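Local coordinates for protein mannose-6-phosphate isomerase (Helicobacter pylori, PDB 2QH5) that probably makes GDP-mannose from mannose 1-phosphate and GTP, using this N-terminal nucleotidyltransferase domain of a longer enzyme of the type 2 mannose-6-phosphate isomerase family, at residues 136-141 and 249-254; 202-207 and 254-259. One frame throughout, in Å; residues are numbered along the deposited sequence.

Interaction 1: 136-141 and 249-254; sequences GFLVTF and ALMQQS
Leu138 meets Leu250, Met251 and Ser254 without any flat group in the interface: the rings of Phe137 and Phe141 lie beside Lys258 and against Ala125 and Ala129 of helix 119-134, respectively. The contact converges instead on one methyl group. With CG anti to its own carbonyl carbon (chi1 -56°) and the chain extended beyond it, Leu138 sends CD1 off the strand toward residues 250-254. The two leucines approach tip to tip, Leu138 CD1 lying 3.9 Å from Leu250 CD2. Met251 sets out in another direction, but its bent chain returns CE to within 4.4 Å of Leu138 CD1.

On the polar side, Leu138 CD1 comes 3.4 Å from Ser254 OG, a van der Waals approach. The carbonyl of Leu250 helps to place the serine, since Leu250 O accepts from Ser254 N at 2.8 Å and from Gln253 N at 3.0 Å. Leu138 also touches Phe193 of strand 184-194 and Val197 of helix 195-205.

Chemically, dispersion and burial join strand 138-144 to the segment 249-254, while hydrogen bonds with Glu201 and from Lys256 N let the serine hydroxyl lie beside a methyl without needing a partner from Leu138.

Interaction 2: 202-207 and 254-259; sequences LKKHAP and SHKIKM
Two pairs of side chains, Lys204 with Lys256 and His205 with His255, meet where the end of helix 195-205 passes the loop that leads into strand 257-261. The lysines cross at about a right angle. Lys256 is extended beyond CG, whereas Lys204 bends at each of its outer torsions, and the two ammonium groups end 3.7 Å apart, NZ to NZ. They share Glu201, which forms a salt bridge with Lys204 and a long, weak ion pair with Lys256. A water accepts from Lys256 NZ at 2.9 Å and more weakly from Lys204 NZ. Together, carboxylate and water probably let the two ammonium groups lie this close.

A chi1 of -70° sets the His205 imidazole beside its own backbone N, and the ring extends over Ser254. Ser254 N lies over one face and Lys204 CB over the opposite one, offset toward the rim, while His205 CE1 approaches Ser254 CA to 4.0 Å. His255 arrives at the edge of this imidazole, near its plane, with CD2 4.3 Å from His205 NE2. Seen from the His255 ring, the approach is oblique, and the pair is loose packing rather than a stack.

Ser254 helps to shape the loop beneath these groups. Its OG, which is also bonded to Glu201, accepts from Lys256 N at 3.2 Å with an N-H...O angle of 162°. This is an ST turn, here placed just before a strand of the mixed sheet in a GT-A-type nucleotidyltransferase domain.

In the fold
Interactions 1 and 2 illustrate how neighbouring contacts can share one residue: their centres lie 5 Å apart and Ser254 belongs to both. Along the chain their segments alternate, in the order 136-141, 202-207, 249-254 and 254-259. Helix 246-251 leads through the shared serine into strand 257-261, which lies parallel to strand 138-144 in the mixed sheet. A probable hydrogen bond from Leu138 N to Lys256 O, 2.8 Å, ties the two contacts directly. Interaction 1 is buried and interaction 2 lies at the surface, so a single region of the nucleotidyltransferase domain is joined from its interior outward to helix 195-205.

Interaction 1: 136-141 and 249-254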
ATOM      1  N   GLY A 136      16.573  -6.128   3.344  1.00 65.25           N
ATOM      2  CA  GLY A 136      16.428  -5.029   4.292  1.00 64.38           C
ATOM      3  C   GLY A 136      16.021  -3.725   3.640  1.00 58.74           C
ATOM      4  O   GLY A 136      16.184  -2.660   4.236  1.00 64.24           O
ATOM      5  N   PHE A 137      15.480  -3.817   2.425  1.00 56.91           N
ATOM      6  CA  PHE A 137      15.049  -2.655   1.646  1.00 51.49           C
ATOM      7  C   PHE A 137      13.534  -2.369   1.719  1.00 55.76           C
ATOM      8  O   PHE A 137      12.725  -3.260   2.037  1.00 56.33           O
ATOM      9  CB  PHE A 137      15.432  -2.835   0.176  1.00 54.47           C
ATOM     10  CG  PHE A 137      16.917  -2.844  -0.085  1.00 58.09           C
ATOM     11  CD1 PHE A 137      17.573  -4.033  -0.403  1.00 58.89           C
ATOM     12  CD2 PHE A 137      17.652  -1.660  -0.049  1.00 57.70           C
ATOM     13  CE1 PHE A 137      18.945  -4.053  -0.663  1.00 56.72           C
ATOM     14  CE2 PHE A 137      19.015  -1.668  -0.305  1.00 61.52           C
ATOM     15  CZ  PHE A 137      19.666  -2.869  -0.614  1.00 61.37           C
ATOM     16  N   LEU A 138      13.186  -1.114   1.422  1.00 50.94           N
ATOM     17  CA  LEU A 138      11.816  -0.663   1.175  1.00 52.57           C
ATOM     18  C   LEU A 138      11.606  -0.623  -0.327  1.00 51.78           C
ATOM     19  O   LEU A 138      12.207   0.197  -1.024  1.00 53.29           O
ATOM     20  CB  LEU A 138      11.585   0.751   1.728  1.00 52.32           C
ATOM     21  CG  LEU A 138      11.861   1.037   3.205  1.00 54.15           C
ATOM     22  CD1 LEU A 138      11.517   2.480   3.530  1.00 46.28           C
ATOM     23  CD2 LEU A 138      11.080   0.088   4.096  1.00 43.68           C
ATOM     24  N   VAL A 139      10.752  -1.500  -0.828  1.00 48.18           N
ATOM     25  CA  VAL A 139      10.670  -1.707  -2.256  1.00 48.35           C
ATOM     26  C   VAL A 139       9.469  -0.983  -2.796  1.00 50.76           C
ATOM     27  O   VAL A 139       8.359  -1.120  -2.284  1.00 53.98           O
ATOM     28  CB  VAL A 139      10.612  -3.215  -2.628  1.00 46.83           C
ATOM     29  CG1 VAL A 139      10.808  -3.403  -4.111  1.00 54.71           C
ATOM     30  CG2 VAL A 139      11.660  -4.000  -1.855  1.00 43.37           C
ATOM     31  N   THR A 140       9.718  -0.194  -3.832  1.00 57.69           N
ATOM     32  CA  THR A 140       8.682   0.528  -4.542  1.00 60.73           C
ATOM     33  C   THR A 140       8.597   0.007  -5.986  1.00 61.40           C
ATOM     34  O   THR A 140       9.440  -0.783  -6.406  1.00 65.17           O
ATOM     35  CB  THR A 140       8.954   2.039  -4.498  1.00 61.50           C
ATOM     36  OG1 THR A 140       7.793   2.741  -4.951  1.00 79.41           O
ATOM     37  CG2 THR A 140      10.157   2.410  -5.358  1.00 59.77           C
ATOM     38  N   PHE A 141       7.575   0.422  -6.733  1.00 59.16           N
ATOM     39  CA  PHE A 141       7.363  -0.091  -8.083  1.00 58.39           C
ATOM     40  C   PHE A 141       7.239   1.029  -9.112  1.00 63.86           C
ATOM     41  O   PHE A 141       6.448   1.958  -8.939  1.00 63.93           O
ATOM     42  CB  PHE A 141       6.116  -0.979  -8.151  1.00 57.01           C
ATOM     43  CG  PHE A 141       6.245  -2.297  -7.427  1.00 59.95           C
ATOM     44  CD1 PHE A 141       6.116  -2.373  -6.038  1.00 53.95           C
ATOM     45  CD2 PHE A 141       6.443  -3.472  -8.139  1.00 61.75           C
ATOM     46  CE1 PHE A 141       6.217  -3.594  -5.372  1.00 58.13           C
ATOM     47  CE2 PHE A 141       6.544  -4.702  -7.476  1.00 64.53           C
ATOM     48  CZ  PHE A 141       6.428  -4.762  -6.094  1.00 56.72           C
ATOM     49  N   ALA A 249       6.083  11.214   4.126  1.00 64.12           N
ATOM     50  CA  ALA A 249       6.605  10.825   5.442  1.00 62.08           C
ATOM     51  C   ALA A 249       7.946  10.111   5.394  1.00 62.63           C
ATOM     52  O   ALA A 249       8.822  10.352   6.235  1.00 63.76           O
ATOM     53  CB  ALA A 249       5.590   9.950   6.175  1.00 60.33           C
ATOM     54  N   LEU A 250       8.102   9.229   4.414  1.00 61.29           N
ATOM     55  CA  LEU A 250       9.193   8.266   4.454  1.00 61.28           C
ATOM     56  C   LEU A 250       9.961   8.126   3.149  1.00 60.61           C
ATOM     57  O   LEU A 250      11.193   8.154   3.146  1.00 57.50           O
ATOM     58  CB  LEU A 250       8.656   6.904   4.892  1.00 60.82           C
ATOM     59  CG  LEU A 250       9.631   5.740   5.039  1.00 58.48           C
ATOM     60  CD1 LEU A 250      10.749   6.064   6.024  1.00 61.90           C
ATOM     61  CD2 LEU A 250       8.859   4.507   5.469  1.00 55.21           C
ATOM     62  N   MET A 251       9.232   7.978   2.049  1.00 59.77           N
ATOM     63  CA  MET A 251       9.851   7.676   0.763  1.00 62.88           C
ATOM     64  C   MET A 251      10.710   8.819   0.213  1.00 63.10           C
ATOM     65  O   MET A 251      11.596   8.591  -0.596  1.00 68.52           O
ATOM     66  CB  MET A 251       8.801   7.227  -0.261  1.00 60.70           C
ATOM     67  CG  MET A 251       7.949   6.051   0.194  1.00 58.14           C
ATOM     68  SD  MET A 251       8.908   4.551   0.486  1.00 61.67           S
ATOM     69  CE  MET A 251       7.762   3.543   1.409  1.00 61.73           C
ATOM     70  N   GLN A 252      10.475  10.043   0.666  1.00 63.94           N
ATOM     71  CA  GLN A 252      11.314  11.163   0.237  1.00 64.01           C
ATOM     72  C   GLN A 252      12.579  11.320   1.092  1.00 65.91           C
ATOM     73  O   GLN A 252      13.403  12.204   0.838  1.00 65.52           O
ATOM     74  CB  GLN A 252      10.515  12.469   0.223  1.00 61.76           C
ATOM     75  CG  GLN A 252       9.566  12.595  -0.956  1.00 64.74           C
ATOM     76  CD  GLN A 252       9.079  14.016  -1.175  1.00 74.29           C
ATOM     77  OE1 GLN A 252       8.577  14.348  -2.249  1.00 83.03           O
ATOM     78  NE2 GLN A 252       9.226  14.864  -0.158  1.00 77.72           N
ATOM     79  N   GLN A 253      12.741  10.462   2.096  1.00 66.01           N
ATOM     80  CA  GLN A 253      13.853  10.608   3.032  1.00 65.36           C
ATOM     81  C   GLN A 253      14.609   9.327   3.299  1.00 63.64           C
ATOM     82  O   GLN A 253      15.705   9.367   3.856  1.00 66.88           O
ATOM     83  CB  GLN A 253      13.356  11.177   4.355  1.00 69.49           C
ATOM     84  CG  GLN A 253      13.243  12.676   4.347  1.00 78.56           C
ATOM     85  CD  GLN A 253      11.887  13.131   4.797  1.00 88.79           C
ATOM     86  OE1 GLN A 253      11.177  13.811   4.057  1.00 97.70           O
ATOM     87  NE2 GLN A 253      11.501  12.742   6.009  1.00 90.75           N
ATOM     88  N   SER A 254      14.026   8.195   2.924  1.00 63.04           N
ATOM     89  CA  SER A 254      14.660   6.905   3.179  1.00 65.78           C
ATOM     90  C   SER A 254      15.865   6.641   2.253  1.00 64.79           C
ATOM     91  O   SER A 254      15.807   6.862   1.029  1.00 51.42           O
ATOM     92  CB  SER A 254      13.642   5.766   3.083  1.00 64.67           C
ATOM     93  OG  SER A 254      14.247   4.528   3.411  1.00 66.59           O
TER

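Interaction 2: 202-207 and 254-259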
ATOM      1  N   LEU A 202      10.565   4.354   9.724  1.00 50.23           N
ATOM      2  CA  LEU A 202       9.622   5.369  10.175  1.00 53.03           C
ATOM      3  C   LEU A 202      10.121   6.025  11.462  1.00 52.23           C
ATOM      4  O   LEU A 202       9.995   7.228  11.616  1.00 52.57           O
ATOM      5  CB  LEU A 202       8.212   4.792  10.355  1.00 51.27           C
ATOM      6  CG  LEU A 202       7.015   5.755  10.263  1.00 40.77           C
ATOM      7  CD1 LEU A 202       6.959   6.539   8.960  1.00 46.14           C
ATOM      8  CD2 LEU A 202       5.756   4.962  10.402  1.00 43.44           C
ATOM      9  N   LYS A 203      10.710   5.246  12.368  1.00 54.06           N
ATOM     10  CA  LYS A 203      11.291   5.821  13.585  1.00 59.85           C
ATOM     11  C   LYS A 203      12.338   6.886  13.251  1.00 63.93           C
ATOM     12  O   LYS A 203      12.289   7.997  13.783  1.00 63.69           O
ATOM     13  CB  LYS A 203      11.902   4.736  14.470  1.00 60.58           C
ATOM     14  CG  LYS A 203      12.049   5.139  15.933  1.00 69.43           C
ATOM     15  CD  LYS A 203      12.261   3.906  16.813  1.00 84.81           C
ATOM     16  CE  LYS A 203      12.506   4.287  18.271  1.00 94.34           C
ATOM     17  NZ  LYS A 203      13.921   4.726  18.503  1.00101.96           N
ATOM     18  N   LYS A 204      13.259   6.540  12.351  1.00 67.40           N
ATOM     19  CA  LYS A 204      14.306   7.444  11.891  1.00 69.10           C
ATOM     20  C   LYS A 204      13.775   8.723  11.253  1.00 68.39           C
ATOM     21  O   LYS A 204      14.247   9.816  11.564  1.00 70.21           O
ATOM     22  CB  LYS A 204      15.220   6.747  10.877  1.00 74.62           C
ATOM     23  CG  LYS A 204      16.287   5.839  11.480  1.00 87.76           C
ATOM     24  CD  LYS A 204      17.619   5.920  10.705  1.00 95.51           C
ATOM     25  CE  LYS A 204      17.626   5.084   9.424  1.00 98.76           C
ATOM     26  NZ  LYS A 204      17.583   3.610   9.683  1.00 98.09           N
ATOM     27  N   HIS A 205      12.803   8.585  10.358  1.00 64.02           N
ATOM     28  CA  HIS A 205      12.484   9.675   9.443  1.00 62.81           C
ATOM     29  C   HIS A 205      11.196  10.426   9.738  1.00 63.59           C
ATOM     30  O   HIS A 205      11.089  11.616   9.428  1.00 61.27           O
ATOM     31  CB  HIS A 205      12.547   9.185   7.994  1.00 62.35           C
ATOM     32  CG  HIS A 205      13.941   8.879   7.545  1.00 67.45           C
ATOM     33  ND1 HIS A 205      14.398   7.594   7.350  1.00 59.59           N
ATOM     34  CD2 HIS A 205      14.996   9.695   7.304  1.00 71.50           C
ATOM     35  CE1 HIS A 205      15.667   7.630   6.986  1.00 60.15           C
ATOM     36  NE2 HIS A 205      16.054   8.892   6.950  1.00 71.23           N
ATOM     37  N   ALA A 206      10.228   9.736  10.336  1.00 59.97           N
ATOM     38  CA  ALA A 206       9.009  10.385  10.812  1.00 59.94           C
ATOM     39  C   ALA A 206       8.661   9.887  12.214  1.00 59.66           C
ATOM     40  O   ALA A 206       7.654   9.191  12.401  1.00 57.34           O
ATOM     41  CB  ALA A 206       7.864  10.141   9.841  1.00 59.46           C
ATOM     42  N   PRO A 207       9.499  10.245  13.210  1.00 61.43           N
ATOM     43  CA  PRO A 207       9.403   9.706  14.571  1.00 60.98           C
ATOM     44  C   PRO A 207       8.079   9.995  15.267  1.00 61.93           C
ATOM     45  O   PRO A 207       7.602   9.171  16.049  1.00 61.31           O
ATOM     46  CB  PRO A 207      10.544  10.411  15.319  1.00 59.75           C
ATOM     47  CG  PRO A 207      10.896  11.587  14.503  1.00 64.31           C
ATOM     48  CD  PRO A 207      10.594  11.226  13.086  1.00 63.12           C
ATOM     49  N   SER A 254      14.026   8.195   2.924  1.00 63.04           N
ATOM     50  CA  SER A 254      14.660   6.905   3.179  1.00 65.78           C
ATOM     51  C   SER A 254      15.865   6.641   2.253  1.00 64.79           C
ATOM     52  O   SER A 254      15.807   6.862   1.029  1.00 51.42           O
ATOM     53  CB  SER A 254      13.642   5.766   3.083  1.00 64.67           C
ATOM     54  OG  SER A 254      14.247   4.528   3.411  1.00 66.59           O
ATOM     55  N   HIS A 255      16.952   6.173   2.859  1.00 61.55           N
ATOM     56  CA  HIS A 255      18.146   5.798   2.119  1.00 65.54           C
ATOM     57  C   HIS A 255      18.074   4.348   1.627  1.00 63.32           C
ATOM     58  O   HIS A 255      18.976   3.889   0.925  1.00 65.84           O
ATOM     59  CB  HIS A 255      19.392   5.991   2.987  1.00 68.99           C
ATOM     60  CG  HIS A 255      19.641   7.413   3.385  1.00 80.98           C
ATOM     61  ND1 HIS A 255      20.052   8.378   2.490  1.00 84.59           N
ATOM     62  CD2 HIS A 255      19.548   8.031   4.588  1.00 87.64           C
ATOM     63  CE1 HIS A 255      20.195   9.529   3.122  1.00 89.96           C
ATOM     64  NE2 HIS A 255      19.895   9.346   4.395  1.00 90.40           N
ATOM     65  N   LYS A 256      17.000   3.644   1.986  1.00 58.22           N
ATOM     66  CA  LYS A 256      16.889   2.204   1.752  1.00 49.82           C
ATOM     67  C   LYS A 256      15.855   1.801   0.702  1.00 51.21           C
ATOM     68  O   LYS A 256      15.191   0.775   0.844  1.00 56.85           O
ATOM     69  CB  LYS A 256      16.609   1.494   3.068  1.00 50.99           C
ATOM     70  CG  LYS A 256      17.679   1.762   4.091  1.00 55.74           C
ATOM     71  CD  LYS A 256      17.527   0.939   5.344  1.00 60.88           C
ATOM     72  CE  LYS A 256      18.717   1.208   6.258  1.00 65.15           C
ATOM     73  NZ  LYS A 256      18.504   0.718   7.638  1.00 67.67           N
ATOM     74  N   ILE A 257      15.760   2.580  -0.371  1.00 51.53           N
ATOM     75  CA  ILE A 257      14.739   2.387  -1.400  1.00 55.42           C
ATOM     76  C   ILE A 257      15.266   1.765  -2.701  1.00 57.17           C
ATOM     77  O   ILE A 257      16.180   2.304  -3.330  1.00 59.48           O
ATOM     78  CB  ILE A 257      14.038   3.731  -1.720  1.00 57.82           C
ATOM     79  CG1 ILE A 257      13.407   4.299  -0.451  1.00 60.01           C
ATOM     80  CG2 ILE A 257      12.977   3.575  -2.832  1.00 55.35           C
ATOM     81  CD1 ILE A 257      12.963   5.730  -0.585  1.00 68.93           C
ATOM     82  N   LYS A 258      14.672   0.638  -3.101  1.00 55.78           N
ATOM     83  CA  LYS A 258      14.908   0.064  -4.430  1.00 54.61           C
ATOM     84  C   LYS A 258      13.630   0.043  -5.270  1.00 54.35           C
ATOM     85  O   LYS A 258      12.533   0.172  -4.744  1.00 57.85           O
ATOM     86  CB  LYS A 258      15.505  -1.343  -4.324  1.00 56.60           C
ATOM     87  CG  LYS A 258      16.894  -1.396  -3.678  1.00 56.21           C
ATOM     88  CD  LYS A 258      17.966  -0.778  -4.562  1.00 55.06           C
ATOM     89  CE  LYS A 258      19.354  -1.036  -3.999  1.00 59.41           C
ATOM     90  NZ  LYS A 258      19.805   0.050  -3.101  1.00 64.02           N
ATOM     91  N   MET A 259      13.774  -0.120  -6.577  1.00 54.99           N
ATOM     92  CA  MET A 259      12.625  -0.097  -7.471  1.00 55.80           C
ATOM     93  C   MET A 259      12.540  -1.401  -8.262  1.00 62.66           C
ATOM     94  O   MET A 259      13.555  -2.057  -8.498  1.00 67.97           O
ATOM     95  CB  MET A 259      12.734   1.089  -8.429  1.00 54.45           C
ATOM     96  CG  MET A 259      11.417   1.525  -9.047  1.00 57.80           C
ATOM     97  SD  MET A 259      11.637   2.667 -10.420  1.00 53.89           S
ATOM     98  CE  MET A 259      11.892   1.476 -11.727  1.00 67.37           C
TER
HETATM   99  O   HOH W   1      15.920   1.056   8.945  1.00 47.72           O